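Local atomic coordinates of metallo-beta-lactamase domain-containing protein (PDB entry 3H3E), a protein that is probably a metal-dependent hydrolase of the metallo-beta-lactamase superfamily that binds zinc, its substrate and reaction not being established. Residues 29-34 against 70-75; 163-168 against 176-181; 180-185 against 206-211. The protein carries 2 engineered substitutions. All coordinates share one frame; numbering follows the deposited sequence.

Contact 1: 29-34 against 70-75; sequences SEHGFS and GHYDHA. With ZN (zinc ion), chain B.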
loop_
_atom_site.group_PDB
_atom_site.type_symbol
_atom_site.label_atom_id
_atom_site.label_comp_id
_atom_site.label_asym_id
_atom_site.label_seq_id
_atom_site.Cartn_x
_atom_site.Cartn_y
_atom_site.Cartn_z
ATOM N N SER A 29 -6.597 -14.859 6.704
ATOM C CA SER A 29 -6.137 -14.220 5.486
ATOM C C SER A 29 -7.299 -13.973 4.539
ATOM O O SER A 29 -8.246 -14.751 4.477
ATOM C CB SER A 29 -5.081 -15.083 4.794
ATOM O OG SER A 29 -5.653 -16.264 4.266
ATOM N N GLU A 30 -7.225 -12.875 3.807
ATOM C CA GLU A 30 -8.140 -12.651 2.714
ATOM C C GLU A 30 -7.409 -11.921 1.607
ATOM O O GLU A 30 -6.257 -11.522 1.763
ATOM C CB GLU A 30 -9.365 -11.864 3.175
ATOM C CG GLU A 30 -9.078 -10.474 3.684
ATOM C CD GLU A 30 -10.305 -9.817 4.290
ATOM O OE1 GLU A 30 -11.326 -10.514 4.434
ATOM O OE2 GLU A 30 -10.252 -8.613 4.629
ATOM N N HIS A 31 -8.076 -11.771 0.475
ATOM C CA HIS A 31 -7.587 -10.890 -0.560
ATOM C C HIS A 31 -7.777 -9.446 -0.111
ATOM O O HIS A 31 -8.863 -8.876 -0.249
ATOM C CB HIS A 31 -8.353 -11.129 -1.850
ATOM C CG HIS A 31 -7.852 -10.328 -3.007
ATOM N ND1 HIS A 31 -6.542 -10.375 -3.431
ATOM C CD2 HIS A 31 -8.492 -9.481 -3.843
ATOM C CE1 HIS A 31 -6.396 -9.582 -4.475
ATOM N NE2 HIS A 31 -7.563 -9.027 -4.745
ATOM N N GLY A 32 -6.714 -8.871 0.446
ATOM C CA GLY A 32 -6.678 -7.472 0.800
ATOM C C GLY A 32 -5.402 -7.228 1.560
ATOM O O GLY A 32 -4.708 -8.176 1.923
ATOM N N PHE A 33 -5.088 -5.964 1.812
ATOM C CA PHE A 33 -3.850 -5.624 2.486
ATOM C C PHE A 33 -4.115 -4.688 3.675
ATOM O O PHE A 33 -4.948 -3.792 3.594
ATOM C CB PHE A 33 -2.863 -5.010 1.472
ATOM C CG PHE A 33 -1.486 -4.763 2.030
ATOM C CD1 PHE A 33 -0.722 -5.816 2.528
ATOM C CD2 PHE A 33 -0.962 -3.481 2.068
ATOM C CE1 PHE A 33 0.547 -5.588 3.061
ATOM C CE2 PHE A 33 0.291 -3.239 2.600
ATOM C CZ PHE A 33 1.051 -4.294 3.093
ATOM N N SER A 34 -3.430 -4.922 4.789
ATOM C CA SER A 34 -3.448 -3.991 5.914
ATOM C C SER A 34 -2.208 -4.241 6.742
ATOM O O SER A 34 -1.894 -5.380 7.072
ATOM C CB SER A 34 -4.707 -4.147 6.782
ATOM O OG SER A 34 -4.570 -3.469 8.027
ATOM N N GLY A 70 -8.635 3.882 -3.191
ATOM C CA GLY A 70 -10.011 3.523 -2.885
ATOM C C GLY A 70 -10.565 2.241 -3.479
ATOM O O GLY A 70 -11.708 2.221 -3.905
ATOM N N HIS A 71 -9.768 1.176 -3.512
ATOM C CA HIS A 71 -10.283 -0.155 -3.834
ATOM C C HIS A 71 -10.868 -0.857 -2.604
ATOM O O HIS A 71 -10.421 -0.635 -1.473
ATOM C CB HIS A 71 -9.188 -1.034 -4.421
ATOM C CG HIS A 71 -9.122 -0.997 -5.910
ATOM N ND1 HIS A 71 -7.932 -1.071 -6.603
ATOM C CD2 HIS A 71 -10.098 -0.886 -6.843
ATOM C CE1 HIS A 71 -8.180 -1.018 -7.900
ATOM N NE2 HIS A 71 -9.487 -0.905 -8.073
ATOM N N TYR A 72 -11.854 -1.717 -2.845
ATOM C CA TYR A 72 -12.560 -2.466 -1.798
ATOM C C TYR A 72 -11.637 -3.279 -0.872
ATOM O O TYR A 72 -11.881 -3.359 0.318
ATOM C CB TYR A 72 -13.590 -3.407 -2.450
ATOM C CG TYR A 72 -12.955 -4.603 -3.115
ATOM C CD1 TYR A 72 -12.958 -5.850 -2.504
ATOM C CD2 TYR A 72 -12.312 -4.475 -4.329
ATOM C CE1 TYR A 72 -12.350 -6.940 -3.097
ATOM C CE2 TYR A 72 -11.703 -5.553 -4.928
ATOM C CZ TYR A 72 -11.724 -6.783 -4.308
ATOM O OH TYR A 72 -11.119 -7.859 -4.919
ATOM N N ASP A 73 -10.591 -3.888 -1.425
ATOM C CA ASP A 73 -9.686 -4.742 -0.661
ATOM C C ASP A 73 -8.696 -3.942 0.188
ATOM O O ASP A 73 -7.870 -4.524 0.884
ATOM C CB ASP A 73 -8.942 -5.755 -1.568
ATOM C CG ASP A 73 -8.186 -5.092 -2.722
ATOM O OD1 ASP A 73 -8.788 -4.241 -3.389
ATOM O OD2 ASP A 73 -6.989 -5.403 -2.967
ATOM N N HIS A 74 -8.781 -2.613 0.137
ATOM C CA HIS A 74 -7.891 -1.755 0.923
ATOM C C HIS A 74 -8.666 -0.855 1.858
ATOM O O HIS A 74 -8.215 -0.551 2.956
ATOM C CB HIS A 74 -6.969 -0.941 0.006
ATOM C CG HIS A 74 -6.083 -1.802 -0.834
ATOM N ND1 HIS A 74 -4.737 -1.950 -0.585
ATOM C CD2 HIS A 74 -6.367 -2.626 -1.871
ATOM C CE1 HIS A 74 -4.225 -2.801 -1.458
ATOM N NE2 HIS A 74 -5.195 -3.231 -2.247
ATOM N N ALA A 75 -9.853 -0.453 1.434
ATOM C CA ALA A 75 -10.663 0.460 2.225
ATOM C C ALA A 75 -11.848 -0.234 2.911
ATOM O O ALA A 75 -12.614 0.404 3.623
ATOM C CB ALA A 75 -11.154 1.605 1.345
HETATM ZN ZN ZN B . -5.994 -1.971 -6.117
#

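Contact 2: 163-168 against 176-181; sequences EQTLVV and VITGCS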
loop_
_atom_site.group_PDB
_atom_site.type_symbol
_atom_site.label_atom_id
_atom_site.label_comp_id
_atom_site.label_asym_id
_atom_site.label_seq_id
_atom_site.Cartn_x
_atom_site.Cartn_y
_atom_site.Cartn_z
ATOM N N GLU A 163 -3.962 7.268 -5.551
ATOM C CA GLU A 163 -2.931 6.424 -4.950
ATOM C C GLU A 163 -1.899 7.205 -4.165
ATOM O O GLU A 163 -1.367 8.194 -4.648
ATOM C CB GLU A 163 -2.218 5.609 -6.027
ATOM C CG GLU A 163 -1.185 4.663 -5.483
ATOM C CD GLU A 163 -0.798 3.601 -6.488
ATOM O OE1 GLU A 163 0.095 3.864 -7.326
ATOM O OE2 GLU A 163 -1.387 2.498 -6.433
ATOM N N GLN A 164 -1.608 6.744 -2.954
ATOM C CA GLN A 164 -0.605 7.391 -2.118
ATOM C C GLN A 164 0.212 6.366 -1.371
ATOM O O GLN A 164 -0.203 5.221 -1.203
ATOM C CB GLN A 164 -1.235 8.391 -1.150
ATOM C CG GLN A 164 -2.341 7.838 -0.302
ATOM C CD GLN A 164 -2.927 8.886 0.611
ATOM O OE1 GLN A 164 -2.588 10.063 0.520
ATOM N NE2 GLN A 164 -3.824 8.472 1.482
ATOM N N THR A 165 1.388 6.788 -0.933
ATOM C CA THR A 165 2.372 5.862 -0.412
ATOM C C THR A 165 2.965 6.435 0.856
ATOM O O THR A 165 3.191 7.637 0.961
ATOM C CB THR A 165 3.483 5.586 -1.461
ATOM O OG1 THR A 165 2.905 4.933 -2.593
ATOM C CG2 THR A 165 4.554 4.688 -0.897
ATOM N N LEU A 166 3.192 5.571 1.829
ATOM C CA LEU A 166 3.746 6.002 3.094
ATOM C C LEU A 166 5.264 5.895 3.068
ATOM O O LEU A 166 5.819 4.911 2.602
ATOM C CB LEU A 166 3.170 5.150 4.224
ATOM C CG LEU A 166 3.723 5.364 5.622
ATOM C CD1 LEU A 166 3.355 6.749 6.059
ATOM C CD2 LEU A 166 3.167 4.304 6.596
ATOM N N VAL A 167 5.931 6.930 3.556
ATOM C CA VAL A 167 7.374 6.895 3.735
ATOM C C VAL A 167 7.691 7.201 5.197
ATOM O O VAL A 167 7.281 8.225 5.744
ATOM C CB VAL A 167 8.089 7.893 2.810
ATOM C CG1 VAL A 167 9.599 7.794 2.970
ATOM C CG2 VAL A 167 7.701 7.633 1.390
ATOM N N VAL A 168 8.404 6.280 5.823
ATOM C CA VAL A 168 8.846 6.437 7.191
ATOM C C VAL A 168 10.349 6.637 7.152
ATOM O O VAL A 168 11.083 5.797 6.626
ATOM C CB VAL A 168 8.571 5.175 8.027
ATOM C CG1 VAL A 168 8.907 5.423 9.498
ATOM C CG2 VAL A 168 7.128 4.692 7.841
ATOM N N VAL A 176 9.341 2.191 3.052
ATOM C CA VAL A 176 8.287 2.568 2.134
ATOM C C VAL A 176 7.198 1.518 2.184
ATOM O O VAL A 176 7.468 0.336 2.052
ATOM C CB VAL A 176 8.813 2.669 0.690
ATOM C CG1 VAL A 176 7.680 2.980 -0.278
ATOM C CG2 VAL A 176 9.893 3.700 0.589
ATOM N N ILE A 177 5.964 1.959 2.397
ATOM C CA ILE A 177 4.834 1.052 2.487
ATOM C C ILE A 177 3.790 1.403 1.439
ATOM O O ILE A 177 3.315 2.545 1.354
ATOM C CB ILE A 177 4.226 1.025 3.896
ATOM C CG1 ILE A 177 5.234 0.451 4.890
ATOM C CG2 ILE A 177 2.986 0.146 3.922
ATOM C CD1 ILE A 177 6.199 1.446 5.379
ATOM N N THR A 178 3.468 0.415 0.612
ATOM C CA THR A 178 2.610 0.647 -0.538
ATOM C C THR A 178 1.516 -0.400 -0.535
ATOM O O THR A 178 1.716 -1.509 -0.049
ATOM C CB THR A 178 3.407 0.657 -1.864
ATOM O OG1 THR A 178 2.521 0.939 -2.941
ATOM C CG2 THR A 178 4.067 -0.665 -2.118
ATOM N N GLY A 179 0.347 -0.031 -1.040
ATOM C CA GLY A 179 -0.794 -0.923 -1.033
ATOM C C GLY A 179 -0.791 -1.799 -2.257
ATOM O O GLY A 179 -0.677 -3.007 -2.155
ATOM N N CYS A 180 -0.893 -1.195 -3.431
ATOM C CA CYS A 180 -0.947 -1.983 -4.650
ATOM C C CYS A 180 -0.002 -1.493 -5.758
ATOM O O CYS A 180 0.319 -2.233 -6.685
ATOM C CB CYS A 180 -2.397 -2.088 -5.148
ATOM S SG CYS A 180 -3.044 -3.749 -5.174
ATOM N N SER A 181 0.438 -0.247 -5.663
ATOM C CA SER A 181 1.356 0.318 -6.649
ATOM C C SER A 181 0.811 0.263 -8.068
ATOM O O SER A 181 1.437 -0.304 -8.948
ATOM C CB SER A 181 2.696 -0.405 -6.609
ATOM O OG SER A 181 3.227 -0.414 -5.302
HETATM O O HOH W 1 -1.351 1.413 -3.974
HETATM O O HOH W 2 0.319 2.704 -2.359
#

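Contact 3: 180-185 against 206-211; sequences CSHRGI and GFHLLK. With ZN (zinc ion), chain B.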
loop_
_atom_site.group_PDB
_atom_site.type_symbol
_atom_site.label_atom_id
_atom_site.label_comp_id
_atom_site.label_asym_id
_atom_site.label_seq_id
_atom_site.Cartn_x
_atom_site.Cartn_y
_atom_site.Cartn_z
ATOM N N CYS A 180 -0.893 -1.195 -3.431
ATOM C CA CYS A 180 -0.947 -1.983 -4.650
ATOM C C CYS A 180 -0.002 -1.493 -5.758
ATOM O O CYS A 180 0.319 -2.233 -6.685
ATOM C CB CYS A 180 -2.397 -2.088 -5.148
ATOM S SG CYS A 180 -3.044 -3.749 -5.174
ATOM N N SER A 181 0.438 -0.247 -5.663
ATOM C CA SER A 181 1.356 0.318 -6.649
ATOM C C SER A 181 0.811 0.263 -8.068
ATOM O O SER A 181 1.437 -0.304 -8.948
ATOM C CB SER A 181 2.696 -0.405 -6.609
ATOM O OG SER A 181 3.227 -0.414 -5.302
ATOM N N HIS A 182 -0.340 0.873 -8.303
ATOM C CA HIS A 182 -0.954 0.831 -9.626
ATOM C C HIS A 182 -0.214 1.727 -10.609
ATOM O O HIS A 182 -0.199 1.490 -11.816
ATOM C CB HIS A 182 -2.416 1.253 -9.535
ATOM C CG HIS A 182 -3.325 0.174 -9.027
ATOM N ND1 HIS A 182 -3.625 -0.952 -9.761
ATOM C CD2 HIS A 182 -4.004 0.056 -7.862
ATOM C CE1 HIS A 182 -4.454 -1.716 -9.071
ATOM N NE2 HIS A 182 -4.699 -1.127 -7.915
ATOM N N ARG A 183 0.399 2.767 -10.076
ATOM C CA ARG A 183 1.112 3.715 -10.899
ATOM C C ARG A 183 2.520 3.232 -11.201
ATOM O O ARG A 183 3.227 3.856 -11.976
ATOM C CB ARG A 183 1.142 5.075 -10.222
ATOM C CG ARG A 183 -0.224 5.745 -10.135
ATOM C CD ARG A 183 -0.010 7.247 -10.107
ATOM N NE ARG A 183 -1.016 7.931 -10.893
ATOM C CZ ARG A 183 -0.775 8.986 -11.655
ATOM N NH1 ARG A 183 0.442 9.482 -11.734
ATOM N NH2 ARG A 183 -1.757 9.540 -12.344
ATOM N N GLY A 184 2.912 2.112 -10.597
ATOM C CA GLY A 184 4.223 1.521 -10.821
ATOM C C GLY A 184 5.138 1.634 -9.618
ATOM O O GLY A 184 5.402 2.732 -9.150
ATOM N N ILE A 185 5.618 0.508 -9.097
ATOM C CA ILE A 185 6.405 0.541 -7.867
ATOM C C ILE A 185 7.727 1.228 -8.131
ATOM O O ILE A 185 8.264 1.913 -7.262
ATOM C CB ILE A 185 6.620 -0.857 -7.279
ATOM C CG1 ILE A 185 7.391 -0.789 -5.960
ATOM C CG2 ILE A 185 7.375 -1.720 -8.252
ATOM C CD1 ILE A 185 6.894 0.189 -4.985
ATOM N N GLY A 206 2.150 -4.359 -1.730
ATOM C CA GLY A 206 1.814 -4.992 -2.995
ATOM C C GLY A 206 2.282 -4.203 -4.199
ATOM O O GLY A 206 2.178 -2.979 -4.217
ATOM N N PHE A 207 2.795 -4.904 -5.210
ATOM C CA PHE A 207 3.369 -4.247 -6.392
ATOM C C PHE A 207 2.568 -4.472 -7.676
ATOM O O PHE A 207 2.882 -3.898 -8.713
ATOM C CB PHE A 207 4.838 -4.666 -6.633
ATOM C CG PHE A 207 5.738 -4.516 -5.423
ATOM C CD1 PHE A 207 5.440 -3.615 -4.411
ATOM C CD2 PHE A 207 6.884 -5.271 -5.310
ATOM C CE1 PHE A 207 6.263 -3.498 -3.306
ATOM C CE2 PHE A 207 7.708 -5.143 -4.215
ATOM C CZ PHE A 207 7.399 -4.257 -3.216
ATOM N N HIS A 208 1.555 -5.325 -7.607
ATOM C CA HIS A 208 0.652 -5.562 -8.729
ATOM C C HIS A 208 1.359 -6.006 -9.994
ATOM O O HIS A 208 1.258 -5.359 -11.037
ATOM C CB HIS A 208 -0.218 -4.336 -9.023
ATOM C CG HIS A 208 -1.519 -4.680 -9.682
ATOM N ND1 HIS A 208 -2.578 -5.237 -8.992
ATOM C CD2 HIS A 208 -1.927 -4.565 -10.969
ATOM C CE1 HIS A 208 -3.583 -5.443 -9.824
ATOM N NE2 HIS A 208 -3.212 -5.049 -11.031
ATOM N N LEU A 209 2.036 -7.140 -9.915
ATOM C CA LEU A 209 2.841 -7.592 -11.032
ATOM C C LEU A 209 2.333 -8.856 -11.708
ATOM O O LEU A 209 3.042 -9.459 -12.511
ATOM C CB LEU A 209 4.277 -7.752 -10.568
ATOM C CG LEU A 209 4.833 -6.381 -10.172
ATOM C CD1 LEU A 209 6.204 -6.508 -9.537
ATOM C CD2 LEU A 209 4.861 -5.454 -11.387
ATOM N N LEU A 210 1.098 -9.241 -11.397
ATOM C CA LEU A 210 0.483 -10.438 -11.968
ATOM C C LEU A 210 0.200 -10.334 -13.465
ATOM O O LEU A 210 0.223 -11.336 -14.182
ATOM C CB LEU A 210 -0.808 -10.767 -11.223
ATOM C CG LEU A 210 -0.607 -11.611 -9.967
ATOM C CD1 LEU A 210 -1.936 -11.932 -9.305
ATOM C CD2 LEU A 210 0.141 -12.888 -10.313
ATOM N N LYS A 211 -0.079 -9.117 -13.923
ATOM C CA LYS A 211 -0.408 -8.864 -15.323
ATOM C C LYS A 211 0.760 -8.221 -16.075
ATOM O O LYS A 211 0.624 -7.826 -17.231
ATOM C CB LYS A 211 -1.664 -7.983 -15.446
ATOM C CG LYS A 211 -2.984 -8.706 -15.191
ATOM C CD LYS A 211 -4.043 -8.267 -16.210
ATOM C CE LYS A 211 -5.334 -9.110 -16.154
ATOM N NZ LYS A 211 -6.410 -8.514 -15.297
HETATM ZN ZN ZN B . -5.994 -1.971 -6.117
#

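Contact 1: 29-34 against 70-75
His31 and Tyr72 meet because CG of His31 stands anti to its backbone N (chi1 -176°), which carries the imidazole across to the 70-75 segment, while CG of Asp73 sits between its own N and carbonyl carbon (chi1 55°), folding the carboxylate back toward that ring. Residues 70-75 hold the end of the HxHxDH signature of the metallo-beta-lactamase fold, His69 to His74, and the loop 29-34 covers the short helix 72-75 that carries it. Tyr72 OH lies in the plane of the His31 ring, at its edge, 3.3 Å from CD2, and the two side chains cross at about a right angle. The His31 ring and the Asp73 carboxylate are nearly coplanar, their planes 6° apart, yet His31 NE2 stays 4.1 Å from Asp73 OD2; the firmer polar partner of His31 is Asp21, bonded to ND1. Asp73 CB rests on the backbone of the loop, 3.4 Å from His31 O. One backbone bond ties the segments, Phe33 N to Asp73 O at 3.3 Å, with the donor nearly along the C=O axis. Here the chain passes Asp73 as Gly32, whose CA packs directly on the same carbonyl. Phe33 CB touches CE1 of the His74 ring at 3.9 Å, and Asp43 fixes the rotation of that ring by a hydrogen bond to ND1. Asp73 and His74, with His236, may form a second metal position like that of relatives, in which no metal is modelled here. The occupied position is made by His71 with His69 and His182. His71 O accepts both His74 N and Ala75 N, while its imidazole turns to the metal, ND1 lying 2.2 Å from the zinc ion.

Contact 2: 163-168 against 176-181
The beta hairpin of strands 165-170 and 173-178, deep in one of the two large sheets of the fold, makes this contact and opens at its end toward the zinc site. The short strand segments run antiparallel at 163°, with axes 4.8 Å apart. Leu166 and Ile177 form a hydrogen-bonded pair, Leu166 N to Ile177 O at 3.1 Å and Ile177 N to Leu166 O at 3.0 Å, the second nearly straight at its hydrogen (170°). Both side chains lie on the face turned to strand 40-42 of the other sheet, where Val168 CG2 also reaches Ile177 CD1. On the reverse face Thr165 CG2 packs 3.6 Å from Val176 CG1, beneath helix 185-193. Beyond the pairing the strands part and two waters bridge them: water 2 donates to Gln164 O and accepts from Gly179 N, and water 1 joins Glu163 OE2 to Cys180 N, 2.7 Å from each. Glu163, with CG anti to its N (chi1 -177°) and an extended chain, brings its carboxylate alongside Ser181, its main partners being the backbone N atoms of His182 and Arg183. Thr178 OG1 donates to Ser181 OG at 2.8 Å, within the same segment. A strand end leading into a metal-bearing loop, with one sheet face on the partner sheet and the other under helices, is the layout of the αβ/βα metallo-beta-lactamase sandwich.

Contact 3: 180-185 against 206-211
His182 and His208 form an edge-to-face aromatic pair, centroids 4.7 Å apart and planes at 51°, beside the zinc ion that His182 NE2 binds at 2.4 Å. CG of His208 lies anti to its backbone N (chi1 -154°), which lifts the imidazole from the 206-211 loop until its face sits under His182; CE1 of His182 stands over the ring centre, 3.9 Å from His208 CE1. The His208 CB packs on the carbonyl oxygen of Cys180, and Cys180 SG, disulfide-bonded to Cys237, approaches the same ring obliquely. Farther from the metal, Ser181 OG turns beside its own N (chi1 -54°) and donates to Gly206 O at 3.0 Å, in the carbonyl plane. Ile185, at the start of helix 185-193, extends CG1 over one face of Phe207 in a CH-pi contact, with Ile185 CG1 3.8 Å from Phe207 CD1 and offset toward the rim. Strand 231-235 and Thr178 also pack against Phe207. Since CE1 of His182 neighbours the metal-bound nitrogen, the zinc would probably polarise its C-H and favour its approach to the His208 face.

How the contacts relate
Following the chain, contact 1 closes first: the loop after strand 13-19 returns to helix 72-75 across 35 residues that include strands 34-37, 40-42 and 64-66 of the first sheet. Contact 2 comes later and is local, a hairpin of the second sheet. Contact 3 starts on its last residues, Cys180 and Ser181, and closes a beta-alpha-beta crossover through helix 185-193 and strand 200-204. Contact 1 closes before the other two open; contacts 2 and 3 join end to end on the shared residues, and none nests in another. Phe33 CE2 of contact 1 packs 3.5 Å from Thr178 O of contact 2, joining the two halves of the sandwich. The zinc ion lies between contacts 1 and 3, bound by a histidine from each.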